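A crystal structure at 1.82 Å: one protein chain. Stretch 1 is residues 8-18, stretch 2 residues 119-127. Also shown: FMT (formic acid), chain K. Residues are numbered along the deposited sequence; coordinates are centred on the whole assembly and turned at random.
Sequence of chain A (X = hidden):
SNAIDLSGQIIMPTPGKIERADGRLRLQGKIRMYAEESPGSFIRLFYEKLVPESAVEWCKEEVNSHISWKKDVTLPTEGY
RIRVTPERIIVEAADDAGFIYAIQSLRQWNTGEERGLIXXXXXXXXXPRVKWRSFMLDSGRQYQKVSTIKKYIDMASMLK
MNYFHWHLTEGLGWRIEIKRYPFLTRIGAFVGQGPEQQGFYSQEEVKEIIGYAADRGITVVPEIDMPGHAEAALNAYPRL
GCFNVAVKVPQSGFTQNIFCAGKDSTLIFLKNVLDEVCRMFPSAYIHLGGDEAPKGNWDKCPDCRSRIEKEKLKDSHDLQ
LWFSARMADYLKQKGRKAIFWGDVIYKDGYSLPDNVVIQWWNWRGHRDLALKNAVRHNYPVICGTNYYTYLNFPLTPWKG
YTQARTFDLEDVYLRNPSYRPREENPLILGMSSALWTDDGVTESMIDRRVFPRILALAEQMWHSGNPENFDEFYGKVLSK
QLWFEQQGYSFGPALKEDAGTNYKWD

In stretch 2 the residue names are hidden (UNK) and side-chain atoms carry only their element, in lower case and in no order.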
# COMPACT_ATOMS: atom_id res chain seq x y z
N GLY A 8 21.24 3.98 17.45
CA GLY A 8 22.62 3.86 17.02
C GLY A 8 23.01 5.07 16.20
O GLY A 8 23.35 6.12 16.74
N GLN A 9 22.95 4.91 14.89
CA GLN A 9 23.16 6.04 13.99
C GLN A 9 21.83 6.72 13.67
O GLN A 9 21.49 7.75 14.26
CB GLN A 9 23.88 5.59 12.71
CG GLN A 9 23.34 4.30 12.10
CD GLN A 9 23.71 4.14 10.65
OE1 GLN A 9 23.01 3.49 9.88
NE2 GLN A 9 24.83 4.75 10.26
N ILE A 10 21.06 6.15 12.75
CA ILE A 10 19.87 6.83 12.25
C ILE A 10 18.68 5.91 12.07
O ILE A 10 18.81 4.69 11.93
CB ILE A 10 20.14 7.53 10.89
CG1 ILE A 10 20.19 6.52 9.77
CG2 ILE A 10 21.42 8.38 10.92
CD1 ILE A 10 19.87 7.13 8.45
N ILE A 11 17.50 6.52 12.04
CA ILE A 11 16.26 5.79 11.80
C ILE A 11 15.60 6.37 10.55
O ILE A 11 15.51 7.59 10.41
CB ILE A 11 15.28 5.97 12.99
CG1 ILE A 11 15.80 5.25 14.24
CG2 ILE A 11 13.91 5.41 12.62
CD1 ILE A 11 15.17 5.76 15.55
N MSE A 12 15.16 5.49 9.64
CA MSE A 12 14.39 5.92 8.46
C MSE A 12 13.02 5.26 8.45
O MSE A 12 12.90 4.06 8.72
CB MSE A 12 15.13 5.58 7.16
CG MSE A 12 16.50 6.19 7.10
SE MSE A 12 17.31 6.01 5.34
CE MSE A 12 16.30 7.41 4.44
N PRO A 13 11.97 6.04 8.16
CA PRO A 13 11.96 7.48 7.88
C PRO A 13 12.32 8.29 9.13
O PRO A 13 12.21 7.79 10.26
CB PRO A 13 10.50 7.75 7.44
CG PRO A 13 9.70 6.59 7.96
CD PRO A 13 10.63 5.41 8.03
N THR A 14 12.75 9.52 8.92
CA THR A 14 13.31 10.36 9.99
C THR A 14 12.27 10.65 11.05
O THR A 14 11.18 11.13 10.72
CB THR A 14 13.76 11.69 9.42
OG1 THR A 14 14.72 11.46 8.39
CG2 THR A 14 14.38 12.57 10.52
N PRO A 15 12.59 10.37 12.33
CA PRO A 15 11.63 10.71 13.40
C PRO A 15 11.49 12.21 13.56
O PRO A 15 12.42 12.97 13.24
CB PRO A 15 12.28 10.12 14.66
CG PRO A 15 13.17 8.97 14.13
CD PRO A 15 13.73 9.59 12.84
N GLY A 16 10.34 12.63 14.07
CA GLY A 16 10.07 14.05 14.26
C GLY A 16 11.01 14.70 15.23
O GLY A 16 11.45 15.84 15.01
N LYS A 17 11.34 14.01 16.32
CA LYS A 17 12.30 14.57 17.27
C LYS A 17 13.18 13.49 17.88
O LYS A 17 12.67 12.48 18.37
CB LYS A 17 11.58 15.35 18.37
CG LYS A 17 12.54 16.12 19.28
CD LYS A 17 11.80 17.11 20.16
CE LYS A 17 12.77 18.00 20.91
NZ LYS A 17 12.09 18.72 22.02
N ILE A 18 14.49 13.71 17.84
CA ILE A 18 15.44 12.79 18.46
C ILE A 18 16.39 13.59 19.32
O ILE A 18 17.07 14.49 18.82
CB ILE A 18 16.31 12.08 17.41
CG1 ILE A 18 15.46 11.19 16.52
CG2 ILE A 18 17.38 11.25 18.09
CD1 ILE A 18 16.29 10.37 15.54
N UNK A 119 21.44 -0.04 22.88
CA UNK A 119 20.68 1.16 22.53
C UNK A 119 21.30 2.40 23.14
O UNK A 119 21.35 2.54 24.36
c UNK A 119 16.89 -2.03 21.21
c UNK A 119 17.97 -1.11 23.14
c UNK A 119 18.43 -0.03 22.40
c UNK A 119 19.24 1.05 23.05
c UNK A 119 17.35 -0.95 20.45
c UNK A 119 18.11 0.04 21.05
c UNK A 119 17.20 -2.10 22.56
N UNK A 120 21.79 3.32 22.29
CA UNK A 120 22.31 4.58 22.84
C UNK A 120 21.19 5.32 23.53
O UNK A 120 20.05 5.27 23.07
c UNK A 120 23.07 4.26 20.57
c UNK A 120 22.03 3.19 20.83
c UNK A 120 22.76 5.35 21.59
N UNK A 121 21.48 5.97 24.65
CA UNK A 121 20.44 6.69 25.37
C UNK A 121 19.86 7.80 24.51
O UNK A 121 20.58 8.44 23.73
s UNK A 121 21.45 5.88 27.82
c UNK A 121 20.97 7.22 26.70
N UNK A 122 18.56 8.02 24.62
CA UNK A 122 17.85 8.89 23.68
C UNK A 122 16.42 9.12 24.15
O UNK A 122 15.87 8.33 24.92
c UNK A 122 17.84 8.25 22.27
c UNK A 122 16.86 7.07 22.21
c UNK A 122 17.48 9.28 21.20
N UNK A 123 15.84 10.22 23.71
CA UNK A 123 14.39 10.35 23.73
C UNK A 123 13.92 10.64 22.31
O UNK A 123 14.37 11.61 21.68
o UNK A 123 12.74 12.73 26.83
c UNK A 123 11.94 12.47 25.91
o UNK A 123 10.77 12.90 25.87
c UNK A 123 12.41 11.58 24.76
c UNK A 123 13.92 11.44 24.69
N UNK A 124 13.04 9.79 21.81
CA UNK A 124 12.49 9.94 20.47
C UNK A 124 10.99 10.16 20.62
O UNK A 124 10.32 9.40 21.32
c UNK A 124 12.04 8.76 18.29
c UNK A 124 12.71 8.65 19.66
c UNK A 124 14.50 6.97 18.99
c UNK A 124 14.20 8.38 19.49
N UNK A 125 10.48 11.21 19.98
CA UNK A 125 9.05 11.49 19.97
C UNK A 125 8.65 11.59 18.51
O UNK A 125 9.28 12.34 17.75
c UNK A 125 7.22 12.97 20.84
o UNK A 125 9.35 12.84 21.96
c UNK A 125 8.72 12.82 20.67
N UNK A 126 7.63 10.85 18.10
CA UNK A 126 7.46 10.63 16.66
C UNK A 126 5.99 10.33 16.31
O UNK A 126 5.27 9.71 17.09
c UNK A 126 8.38 9.47 16.24
o UNK A 126 9.11 8.36 14.28
c UNK A 126 8.65 9.43 14.75
o UNK A 126 8.45 10.48 14.07
N UNK A 127 5.56 10.82 15.15
CA UNK A 127 4.20 10.60 14.67
C UNK A 127 4.14 10.98 13.19
O UNK A 127 4.95 11.81 12.72
c UNK A 127 3.61 12.84 15.73
c UNK A 127 3.18 11.42 15.48
c UNK A 127 4.64 14.49 17.16
c UNK A 127 4.41 15.46 16.21
c UNK A 127 3.38 13.83 14.78
c UNK A 127 3.77 15.14 15.01
c UNK A 127 4.24 13.18 16.92
C FMT K . 17.63 9.81 11.64
O1 FMT K . 17.74 11.02 11.37
O2 FMT K . 17.69 9.33 12.78
O HOH W 1 10.53 7.22 12.25

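Position 119 has seven side-chain carbons: one, then a ring of six. None comes within contact distance of stretch 1. A six-carbon ring with no oxygen makes it Phe 119.

Position 120 has three side-chain carbons that close a ring onto the backbone N. The ring carbon bonded to that N lies 3.6 Å from Gly 8 N. Such closure occurs only in proline, so this is Pro 120, and that carbon is its CD.

Position 121 has one carbon followed by one sulfur. The side chain is out of reach of stretch 1. It is Cys 121.

Position 122 has three carbons, one carrying the other two. One of the outer two packs 3.7 Å from Ile 18 CG2. The short symmetric fork is that of Val 122, and that carbon is its CG2.

Position 123 has three carbons in a line, the third carrying two oxygens. The side chain stays clear of stretch 1. The backbone takes part instead: its O receives a CA-H...O contact from Ile 18 CA at 3.6 Å. The carboxylate on a two-carbon stem is Glu 123.

Position 124 has four carbons, forked at the first, with one arm two carbons long. The end of the long arm meets Ile 11 CD1 at 3.7 Å, and the short arm lies 3.9 Å from Pro 15 CB. The unequal fork identifies Ile 124; these atoms are its CD1 and CG2.

Position 125 has one carbon carrying one oxygen and one carbon. Its CB is 4.5 Å from Lys 17 CB, and the long Lys 17 chain then leads away. It is Thr 125.

Position 126 has two carbons, the second carrying two oxygens. One oxygen accepts a hydrogen bond from Gly 16 N at 2.9 Å. A water donates to the other and to Pro 13 O, at 2.7 Å each, and so bridges the two stretches. The short carboxylate is Asp 126, with OD1 on Gly 16 and OD2 on the water.

Position 127 again has one carbon and a six-carbon ring, exposed and without contact to stretch 1. It is Phe 127.

The contact is a short antiparallel pairing with a polar anchor at one end. Thr 125 N donates to Lys 17 O at 3.0 Å. The return bond, Lys 17 N to Thr 125 O, is also 3.0 Å but bent and weak. Ile 18 and Ile 124 form the next pair and share a face of the sheet. Just before the pairing begins in stretch 1, the Asp 126 carboxylate holds the Gly 16 backbone.

Stretch 2 (119-127) FPCVEITDF
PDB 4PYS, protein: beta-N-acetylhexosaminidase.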